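Local coordinates for protein acinetobacter secreted protease CpaA (Acinetobacter nosocomialis M2, PDB 6O38) that is a secreted zinc metalloprotease that binds a dedicated chaperone and is probably exported by a type II secretion system, at residues 38-48 with 80-91. Residues are numbered along the deposited sequence; the frame is centred on the assembly and turned at random.
Sequences LPTNANNSDKI and YQFIFNSSQNKW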
# COMPACT_ATOMS: atom_id res chain seq x y z
N LEU A 38 -3.89 14.15 22.46
CA LEU A 38 -3.31 15.09 23.39
C LEU A 38 -3.47 16.52 22.88
O LEU A 38 -3.51 16.75 21.67
CB LEU A 38 -1.82 14.79 23.60
CG LEU A 38 -1.50 13.41 24.19
CD1 LEU A 38 0.00 13.20 24.28
CD2 LEU A 38 -2.16 13.24 25.55
N PRO A 39 -3.59 17.50 23.78
CA PRO A 39 -3.83 18.88 23.33
C PRO A 39 -2.57 19.50 22.75
O PRO A 39 -1.46 19.27 23.22
CB PRO A 39 -4.27 19.59 24.61
CG PRO A 39 -3.59 18.83 25.70
CD PRO A 39 -3.56 17.39 25.25
N THR A 40 -2.77 20.31 21.70
CA THR A 40 -1.65 21.03 21.10
C THR A 40 -1.22 22.21 21.96
O THR A 40 -0.03 22.41 22.20
CB THR A 40 -2.03 21.50 19.69
OG1 THR A 40 -3.37 22.00 19.70
CG2 THR A 40 -1.92 20.35 18.69
N ASN A 41 -2.18 23.00 22.43
CA ASN A 41 -1.87 24.09 23.34
C ASN A 41 -1.57 23.53 24.73
O ASN A 41 -2.36 22.76 25.28
CB ASN A 41 -3.05 25.07 23.41
CG ASN A 41 -2.61 26.52 23.31
OD1 ASN A 41 -1.49 26.81 22.89
ND2 ASN A 41 -3.49 27.43 23.70
N ALA A 42 -0.42 23.91 25.29
CA ALA A 42 -0.01 23.42 26.59
C ALA A 42 1.15 24.26 27.10
O ALA A 42 1.80 24.98 26.34
CB ALA A 42 0.39 21.94 26.54
N ASN A 43 1.40 24.15 28.41
CA ASN A 43 2.55 24.78 29.03
C ASN A 43 3.71 23.79 29.08
O ASN A 43 3.58 22.62 28.70
CB ASN A 43 2.18 25.30 30.42
CG ASN A 43 1.41 26.60 30.37
OD1 ASN A 43 0.23 26.62 30.01
ND2 ASN A 43 2.06 27.70 30.72
N ASN A 44 4.86 24.26 29.57
CA ASN A 44 6.11 23.51 29.40
C ASN A 44 6.06 22.16 30.10
O ASN A 44 6.12 21.11 29.45
CB ASN A 44 7.28 24.34 29.92
CG ASN A 44 8.63 23.78 29.49
OD1 ASN A 44 8.73 23.14 28.44
ND2 ASN A 44 9.66 24.02 30.29
N SER A 45 5.94 22.15 31.43
CA SER A 45 6.08 20.93 32.22
C SER A 45 4.73 20.30 32.56
O SER A 45 4.59 19.68 33.61
CB SER A 45 6.87 21.21 33.49
OG SER A 45 8.22 21.50 33.19
N ASP A 46 3.74 20.44 31.68
CA ASP A 46 2.45 19.80 31.90
C ASP A 46 2.58 18.29 31.77
O ASP A 46 3.27 17.79 30.87
CB ASP A 46 1.41 20.33 30.92
CG ASP A 46 1.04 21.78 31.19
OD1 ASP A 46 1.58 22.36 32.15
OD2 ASP A 46 0.21 22.33 30.44
N LYS A 47 1.92 17.56 32.66
CA LYS A 47 1.98 16.10 32.70
C LYS A 47 0.59 15.53 32.43
O LYS A 47 -0.39 15.96 33.04
CB LYS A 47 2.50 15.61 34.04
CG LYS A 47 2.49 14.10 34.19
CD LYS A 47 2.97 13.66 35.57
CE LYS A 47 4.42 14.05 35.81
NZ LYS A 47 4.91 13.56 37.13
N ILE A 48 0.52 14.56 31.53
CA ILE A 48 -0.71 13.84 31.22
C ILE A 48 -0.44 12.35 31.34
O ILE A 48 0.54 11.85 30.79
CB ILE A 48 -1.24 14.18 29.81
CG1 ILE A 48 -1.77 15.62 29.76
CG2 ILE A 48 -2.31 13.19 29.38
CD1 ILE A 48 -2.45 15.97 28.46
N TYR A 80 0.28 5.14 30.26
CA TYR A 80 1.13 6.00 29.45
C TYR A 80 1.25 7.37 30.11
O TYR A 80 0.25 7.92 30.59
CB TYR A 80 0.58 6.15 28.04
CG TYR A 80 0.59 4.87 27.24
CD1 TYR A 80 1.71 4.49 26.51
CD2 TYR A 80 -0.52 4.04 27.21
CE1 TYR A 80 1.72 3.32 25.78
CE2 TYR A 80 -0.52 2.86 26.48
CZ TYR A 80 0.61 2.51 25.77
OH TYR A 80 0.62 1.34 25.04
N GLN A 81 2.46 7.91 30.14
CA GLN A 81 2.74 9.20 30.77
C GLN A 81 3.48 10.09 29.78
O GLN A 81 4.48 9.67 29.19
CB GLN A 81 3.56 9.02 32.05
CG GLN A 81 3.71 10.30 32.86
CD GLN A 81 4.58 10.10 34.09
OE1 GLN A 81 4.36 10.72 35.13
NE2 GLN A 81 5.58 9.23 33.97
N PHE A 82 2.98 11.31 29.61
CA PHE A 82 3.58 12.28 28.70
C PHE A 82 3.89 13.57 29.45
O PHE A 82 3.13 13.98 30.33
CB PHE A 82 2.66 12.58 27.51
CG PHE A 82 2.41 11.40 26.62
CD1 PHE A 82 3.25 11.11 25.56
CD2 PHE A 82 1.32 10.57 26.85
CE1 PHE A 82 3.01 10.02 24.75
CE2 PHE A 82 1.08 9.48 26.04
CZ PHE A 82 1.92 9.21 24.98
N ILE A 83 5.01 14.20 29.09
CA ILE A 83 5.40 15.50 29.63
C ILE A 83 5.67 16.42 28.45
O ILE A 83 6.52 16.11 27.61
CB ILE A 83 6.63 15.40 30.55
CG1 ILE A 83 6.32 14.54 31.78
CG2 ILE A 83 7.08 16.79 30.97
CD1 ILE A 83 7.46 14.45 32.76
N PHE A 84 4.95 17.54 28.39
CA PHE A 84 5.09 18.46 27.28
C PHE A 84 6.48 19.09 27.27
O PHE A 84 7.27 18.95 28.21
CB PHE A 84 4.01 19.54 27.36
CG PHE A 84 3.79 20.28 26.06
CD1 PHE A 84 3.16 19.66 25.00
CD2 PHE A 84 4.20 21.59 25.91
CE1 PHE A 84 2.95 20.33 23.81
CE2 PHE A 84 4.00 22.27 24.73
CZ PHE A 84 3.37 21.64 23.67
N ASN A 85 6.79 19.77 26.17
CA ASN A 85 8.09 20.43 26.01
C ASN A 85 7.91 21.60 25.06
O ASN A 85 7.67 21.40 23.87
CB ASN A 85 9.14 19.45 25.49
CG ASN A 85 10.52 20.07 25.39
OD1 ASN A 85 10.84 20.74 24.41
ND2 ASN A 85 11.34 19.85 26.41
N SER A 86 8.02 22.82 25.59
CA SER A 86 7.84 24.01 24.75
C SER A 86 8.99 24.18 23.76
O SER A 86 8.78 24.71 22.66
CB SER A 86 7.71 25.25 25.62
OG SER A 86 6.58 25.15 26.48
N SER A 87 10.20 23.74 24.12
CA SER A 87 11.34 23.88 23.22
C SER A 87 11.17 23.03 21.97
O SER A 87 11.69 23.38 20.91
CB SER A 87 12.63 23.51 23.95
OG SER A 87 12.82 24.32 25.09
N GLN A 88 10.45 21.91 22.07
CA GLN A 88 10.20 21.04 20.94
C GLN A 88 8.74 21.04 20.49
O GLN A 88 8.43 20.47 19.44
CB GLN A 88 10.62 19.60 21.27
CG GLN A 88 12.11 19.46 21.59
CD GLN A 88 12.45 18.11 22.18
OE1 GLN A 88 11.66 17.53 22.93
NE2 GLN A 88 13.63 17.60 21.85
N ASN A 89 7.84 21.66 21.27
CA ASN A 89 6.42 21.75 20.93
C ASN A 89 5.80 20.36 20.74
O ASN A 89 4.97 20.15 19.86
CB ASN A 89 6.20 22.62 19.70
CG ASN A 89 4.79 23.18 19.62
OD1 ASN A 89 4.09 23.28 20.64
ND2 ASN A 89 4.36 23.55 18.42
N LYS A 90 6.21 19.42 21.58
CA LYS A 90 5.73 18.04 21.51
C LYS A 90 5.60 17.47 22.91
O LYS A 90 6.26 17.92 23.85
CB LYS A 90 6.66 17.16 20.66
CG LYS A 90 6.61 17.45 19.17
CD LYS A 90 7.66 16.65 18.41
CE LYS A 90 9.07 17.05 18.81
NZ LYS A 90 10.10 16.40 17.96
N TRP A 91 4.75 16.45 23.04
CA TRP A 91 4.61 15.71 24.28
C TRP A 91 5.65 14.60 24.32
O TRP A 91 5.62 13.69 23.48
CB TRP A 91 3.20 15.12 24.41
CG TRP A 91 2.13 16.14 24.70
CD1 TRP A 91 1.36 16.80 23.79
CD2 TRP A 91 1.72 16.59 25.99
NE1 TRP A 91 0.49 17.64 24.44
CE2 TRP A 91 0.69 17.54 25.79
CE3 TRP A 91 2.11 16.30 27.30
CZ2 TRP A 91 0.05 18.19 26.85
CZ3 TRP A 91 1.48 16.95 28.35
CH2 TRP A 91 0.47 17.88 28.11
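Trp91 packs against Leu38, Pro39, Ala42 and Ile48, joining the loop 38-46 to the antiparallel strands 47-52 and 79-85 in the N-terminal StcE-type beta-sandwich domain of the chain. The strand pairing rests on backbone bonds: Ile48 and Phe82 form a hydrogen-bonded pair, with Ile48 N to Phe82 O at 2.9 Å and Phe82 N to Ile48 O at 2.8 Å. Lys47 and Ile83 make the neighbouring non-hydrogen-bonded pair, and Phe84 N also bonds to Asp46 O, just before the paired residues of the first strand.

Apolar packing fills the side of the sheet that carries Ile48 and Phe82. Ile48 is branched and apolar; with CG1 beside the backbone N (chi1 -71°), its CD1 comes within 3.5 Å of Trp91 CH2, the two side chains crossing nearly at right angles. Leu38 uses one methyl, CD1, which lies over a face of Phe82 and also over the five-membered ring of Trp91. Ala42, small enough for the loop to come close, sets CB over the centre of the Phe84 ring, 3.7 Å from its centroid. Phe84 in turn leans its CD1 over a face of the indole.

Polar bonds fasten the loop at two points. Ser86 N gives a nearly straight bond to Asn44 OD1 (3.0 Å), the short amide side chain of Asn44 offering its carbonyl oxygen to the turn after strand 79-85. Within the loop, Asn43 N meets Asp46 OD2 from above the carboxylate plane. The indole, large and apolar yet armed with one donor, spends it on the loop: Trp91 NE1 meets Pro39 O at 2.8 Å, in both the ring plane and the carbonyl plane, with an N-H...O angle of 177°.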